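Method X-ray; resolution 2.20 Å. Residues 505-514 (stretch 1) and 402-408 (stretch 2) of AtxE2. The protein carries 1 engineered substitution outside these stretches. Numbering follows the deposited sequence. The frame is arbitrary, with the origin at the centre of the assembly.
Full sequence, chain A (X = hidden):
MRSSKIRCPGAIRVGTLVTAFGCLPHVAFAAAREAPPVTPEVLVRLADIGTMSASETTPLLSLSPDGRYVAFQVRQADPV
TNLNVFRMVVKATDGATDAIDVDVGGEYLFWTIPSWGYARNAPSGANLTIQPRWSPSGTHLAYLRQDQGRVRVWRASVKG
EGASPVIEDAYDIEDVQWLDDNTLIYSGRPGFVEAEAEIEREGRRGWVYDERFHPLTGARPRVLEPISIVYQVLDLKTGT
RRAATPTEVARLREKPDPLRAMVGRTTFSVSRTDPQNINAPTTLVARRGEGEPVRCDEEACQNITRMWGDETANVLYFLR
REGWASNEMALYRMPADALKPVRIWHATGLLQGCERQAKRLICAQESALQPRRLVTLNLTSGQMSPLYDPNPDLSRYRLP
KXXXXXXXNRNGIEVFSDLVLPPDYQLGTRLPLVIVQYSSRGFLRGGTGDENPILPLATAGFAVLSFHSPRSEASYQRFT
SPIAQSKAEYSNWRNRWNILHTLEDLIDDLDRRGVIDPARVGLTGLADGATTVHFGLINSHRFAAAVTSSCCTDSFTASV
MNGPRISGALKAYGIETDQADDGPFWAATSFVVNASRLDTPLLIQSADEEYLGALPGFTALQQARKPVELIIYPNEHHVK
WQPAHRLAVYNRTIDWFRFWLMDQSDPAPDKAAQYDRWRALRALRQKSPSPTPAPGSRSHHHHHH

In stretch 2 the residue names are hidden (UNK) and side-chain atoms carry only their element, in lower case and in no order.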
# COMPACT_ATOMS: atom_id res chain seq x y z
N ASP A 505 -12.31 -7.76 20.79
CA ASP A 505 -12.41 -6.62 21.72
C ASP A 505 -13.16 -5.46 21.10
O ASP A 505 -14.05 -4.90 21.71
CB ASP A 505 -11.02 -6.14 22.17
CG ASP A 505 -10.24 -7.21 22.94
OD1 ASP A 505 -10.89 -8.08 23.54
OD2 ASP A 505 -8.98 -7.20 22.96
N LEU A 506 -12.84 -5.12 19.85
CA LEU A 506 -13.52 -4.02 19.21
C LEU A 506 -15.00 -4.31 19.02
O LEU A 506 -15.84 -3.42 19.16
CB LEU A 506 -12.89 -3.64 17.87
CG LEU A 506 -11.51 -3.08 18.02
CD1 LEU A 506 -10.70 -3.17 16.72
CD2 LEU A 506 -11.64 -1.63 18.49
N ILE A 507 -15.29 -5.53 18.63
CA ILE A 507 -16.67 -5.89 18.40
C ILE A 507 -17.41 -5.80 19.73
O ILE A 507 -18.52 -5.26 19.79
CB ILE A 507 -16.78 -7.33 17.82
CG1 ILE A 507 -16.23 -7.37 16.38
CG2 ILE A 507 -18.20 -7.82 17.81
CD1 ILE A 507 -16.10 -8.78 15.86
N ASP A 508 -16.83 -6.37 20.78
CA ASP A 508 -17.46 -6.32 22.11
C ASP A 508 -17.69 -4.90 22.56
O ASP A 508 -18.72 -4.60 23.12
CB ASP A 508 -16.61 -7.03 23.17
CG ASP A 508 -16.61 -8.56 23.00
OD1 ASP A 508 -17.50 -9.10 22.29
OD2 ASP A 508 -15.72 -9.22 23.57
N ASP A 509 -16.75 -4.01 22.30
CA ASP A 509 -16.95 -2.61 22.63
C ASP A 509 -18.17 -2.05 21.93
O ASP A 509 -19.00 -1.39 22.54
CB ASP A 509 -15.69 -1.81 22.23
CG ASP A 509 -15.77 -0.31 22.59
OD1 ASP A 509 -15.57 0.04 23.75
OD2 ASP A 509 -16.00 0.55 21.70
N LEU A 510 -18.25 -2.24 20.62
CA LEU A 510 -19.31 -1.62 19.86
C LEU A 510 -20.63 -2.28 20.23
O LEU A 510 -21.66 -1.64 20.20
CB LEU A 510 -19.06 -1.78 18.37
CG LEU A 510 -17.87 -1.05 17.79
CD1 LEU A 510 -17.64 -1.52 16.35
CD2 LEU A 510 -18.16 0.43 17.81
N ASP A 511 -20.57 -3.54 20.63
CA ASP A 511 -21.73 -4.25 21.17
C ASP A 511 -22.26 -3.61 22.49
O ASP A 511 -23.42 -3.31 22.60
CB ASP A 511 -21.38 -5.71 21.41
CG ASP A 511 -22.59 -6.56 21.84
OD1 ASP A 511 -23.74 -6.09 21.82
OD2 ASP A 511 -22.36 -7.73 22.22
N ARG A 512 -21.37 -3.35 23.43
CA ARG A 512 -21.73 -2.68 24.68
C ARG A 512 -22.29 -1.30 24.42
O ARG A 512 -23.20 -0.90 25.09
CB ARG A 512 -20.51 -2.57 25.61
CG ARG A 512 -20.15 -3.91 26.21
CD ARG A 512 -18.96 -3.87 27.19
NE ARG A 512 -18.01 -4.98 26.96
CZ ARG A 512 -18.29 -6.28 27.17
NH1 ARG A 512 -19.51 -6.65 27.59
NH2 ARG A 512 -17.37 -7.22 26.95
N ARG A 513 -21.77 -0.56 23.45
CA ARG A 513 -22.33 0.73 23.12
C ARG A 513 -23.71 0.63 22.44
O ARG A 513 -24.34 1.65 22.21
CB ARG A 513 -21.36 1.56 22.27
CG ARG A 513 -20.13 1.97 23.10
CD ARG A 513 -18.97 2.47 22.27
NE ARG A 513 -19.40 3.53 21.37
CZ ARG A 513 -18.59 4.37 20.74
NH1 ARG A 513 -17.26 4.33 20.91
NH2 ARG A 513 -19.11 5.27 19.91
N GLY A 514 -24.20 -0.56 22.14
CA GLY A 514 -25.48 -0.66 21.47
C GLY A 514 -25.42 -0.22 20.02
O GLY A 514 -26.45 0.07 19.41
N UNK A 402 -17.63 9.66 10.97
CA UNK A 402 -16.46 8.92 11.40
C UNK A 402 -16.05 9.24 12.84
O UNK A 402 -15.99 10.39 13.23
c UNK A 402 -15.64 9.12 9.08
c UNK A 402 -15.25 9.27 10.52
c UNK A 402 -14.09 8.34 10.84
N UNK A 403 -15.67 8.23 13.60
CA UNK A 403 -15.23 8.44 14.94
C UNK A 403 -14.04 7.51 15.21
O UNK A 403 -14.14 6.32 14.99
o UNK A 403 -18.42 7.24 17.62
c UNK A 403 -16.41 8.14 15.86
c UNK A 403 -16.02 7.55 17.18
o UNK A 403 -16.90 6.83 19.26
c UNK A 403 -17.21 7.19 18.08
N UNK A 404 -12.93 8.04 15.69
CA UNK A 404 -11.79 7.20 16.00
C UNK A 404 -11.93 6.51 17.34
O UNK A 404 -12.16 7.17 18.32
c UNK A 404 -9.30 7.15 16.28
c UNK A 404 -7.14 7.87 13.30
c UNK A 404 -8.10 7.74 15.58
n UNK A 404 -5.98 8.35 13.76
n UNK A 404 -7.29 7.67 12.01
n UNK A 404 -8.15 7.57 14.12
c UNK A 404 -10.54 8.01 16.05
N UNK A 405 -11.79 5.18 17.34
CA UNK A 405 -11.92 4.32 18.51
C UNK A 405 -10.54 4.03 19.05
O UNK A 405 -9.59 3.86 18.27
c UNK A 405 -13.90 2.87 17.51
c UNK A 405 -14.98 3.33 18.46
c UNK A 405 -12.54 2.94 18.17
c UNK A 405 -14.18 1.44 17.06
N UNK A 406 -10.47 3.88 20.37
CA UNK A 406 -9.26 3.52 21.04
C UNK A 406 -9.51 2.59 22.17
O UNK A 406 -10.50 2.70 22.91
o UNK A 406 -9.43 5.42 22.48
c UNK A 406 -8.06 5.73 20.51
c UNK A 406 -8.54 4.75 21.61
N UNK A 407 -8.63 1.63 22.30
CA UNK A 407 -8.69 0.75 23.41
C UNK A 407 -7.33 0.07 23.61
O UNK A 407 -6.40 0.22 22.79
c UNK A 407 -9.82 -0.27 23.26
c UNK A 407 -11.25 -1.81 21.96
c UNK A 407 -8.86 -2.44 22.29
c UNK A 407 -9.82 -1.27 22.10
N UNK A 408 -7.20 -0.61 24.75
CA UNK A 408 -6.02 -1.36 25.02
C UNK A 408 -6.57 -2.74 24.93
O UNK A 408 -7.65 -2.99 25.45
c UNK A 408 -2.00 0.64 27.67
n UNK A 408 -1.13 -0.05 26.92
n UNK A 408 -3.11 0.08 28.13
c UNK A 408 -5.47 -1.08 26.40
n UNK A 408 -1.75 1.91 27.92
c UNK A 408 -4.08 -1.67 26.59
c UNK A 408 -3.48 -1.33 27.95

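Position 402 opens the stretch with three side-chain carbons, one bonded to the backbone and carrying the other two. The fork at CB, with no oxygen, makes it valine: V402. It lies out of reach of the helix.

Position 403 carries three carbons in a row, the third holding two oxygens. Its CB points toward stretch 1, and the oxygens meet the guanidinium of R513. A two-carbon spacer before a carboxylate means glutamate, E403. The closest pair is R513 NH2 to E403 OE2 at 2.8 Å, a salt bridge. R513 NH1 donates to the same E403 OE2 at 3.0 Å, and a weak bond runs from R513 NH2 to E403 OE1 at 3.1 Å. OE2 sits at the guanidinium edge, near its plane, where the N-H groups can reach it.

Position 404 shows three carbons, a nitrogen, then a carbon with two more nitrogens: arginine, R404. It is out of reach of the helix, and its three side-chain nitrogens are hydrogen-bonded elsewhere in the structure.

Position 405 has four carbons forked at the second and turns toward the helix, touching L506, D509, L510 and R513. A fork one atom beyond CB is leucine, L405. L405 CD1 lies 4.2 Å from L506 CD2 and 4.2 Å from L510 CD2, while L405 CD2 comes to 3.5 Å from R513 NH1. One buried side chain thus meets two helix leucines and the arginine of the salt bridge.

Position 406 has one carbon bearing an oxygen and another carbon, which is threonine, T406. Its CB points away, and the residue is exposed.

Position 407 repeats the four-carbon fork at the second atom and faces D505, L506 and D509, so it is a second leucine, L407. Its CD2 packs 3.5 Å from L506 CD2, with chi1 and chi2 both p.

Position 408 again has three carbons, a nitrogen, and a carbon with two nitrogens, hence arginine, R408; its CB points away.

The rule here is strand alternation: 403, 405 and 407 face the helix, while T406 and R408 turn away. On the helix, L506 and L510 are one turn apart, and L510 N bonds to L506 O at 3.1 Å. Their CB atoms point sideways, yet the side-chain ends come nearer the strand. Beyond this apolar patch, R513 follows the helix and reaches the carboxylate of E403, and G514 takes the positive phi of a Schellman motif. Leucines supply the packing; one salt bridge ties down its edge.

Stretch 2, residues 402-408: VERLTLR
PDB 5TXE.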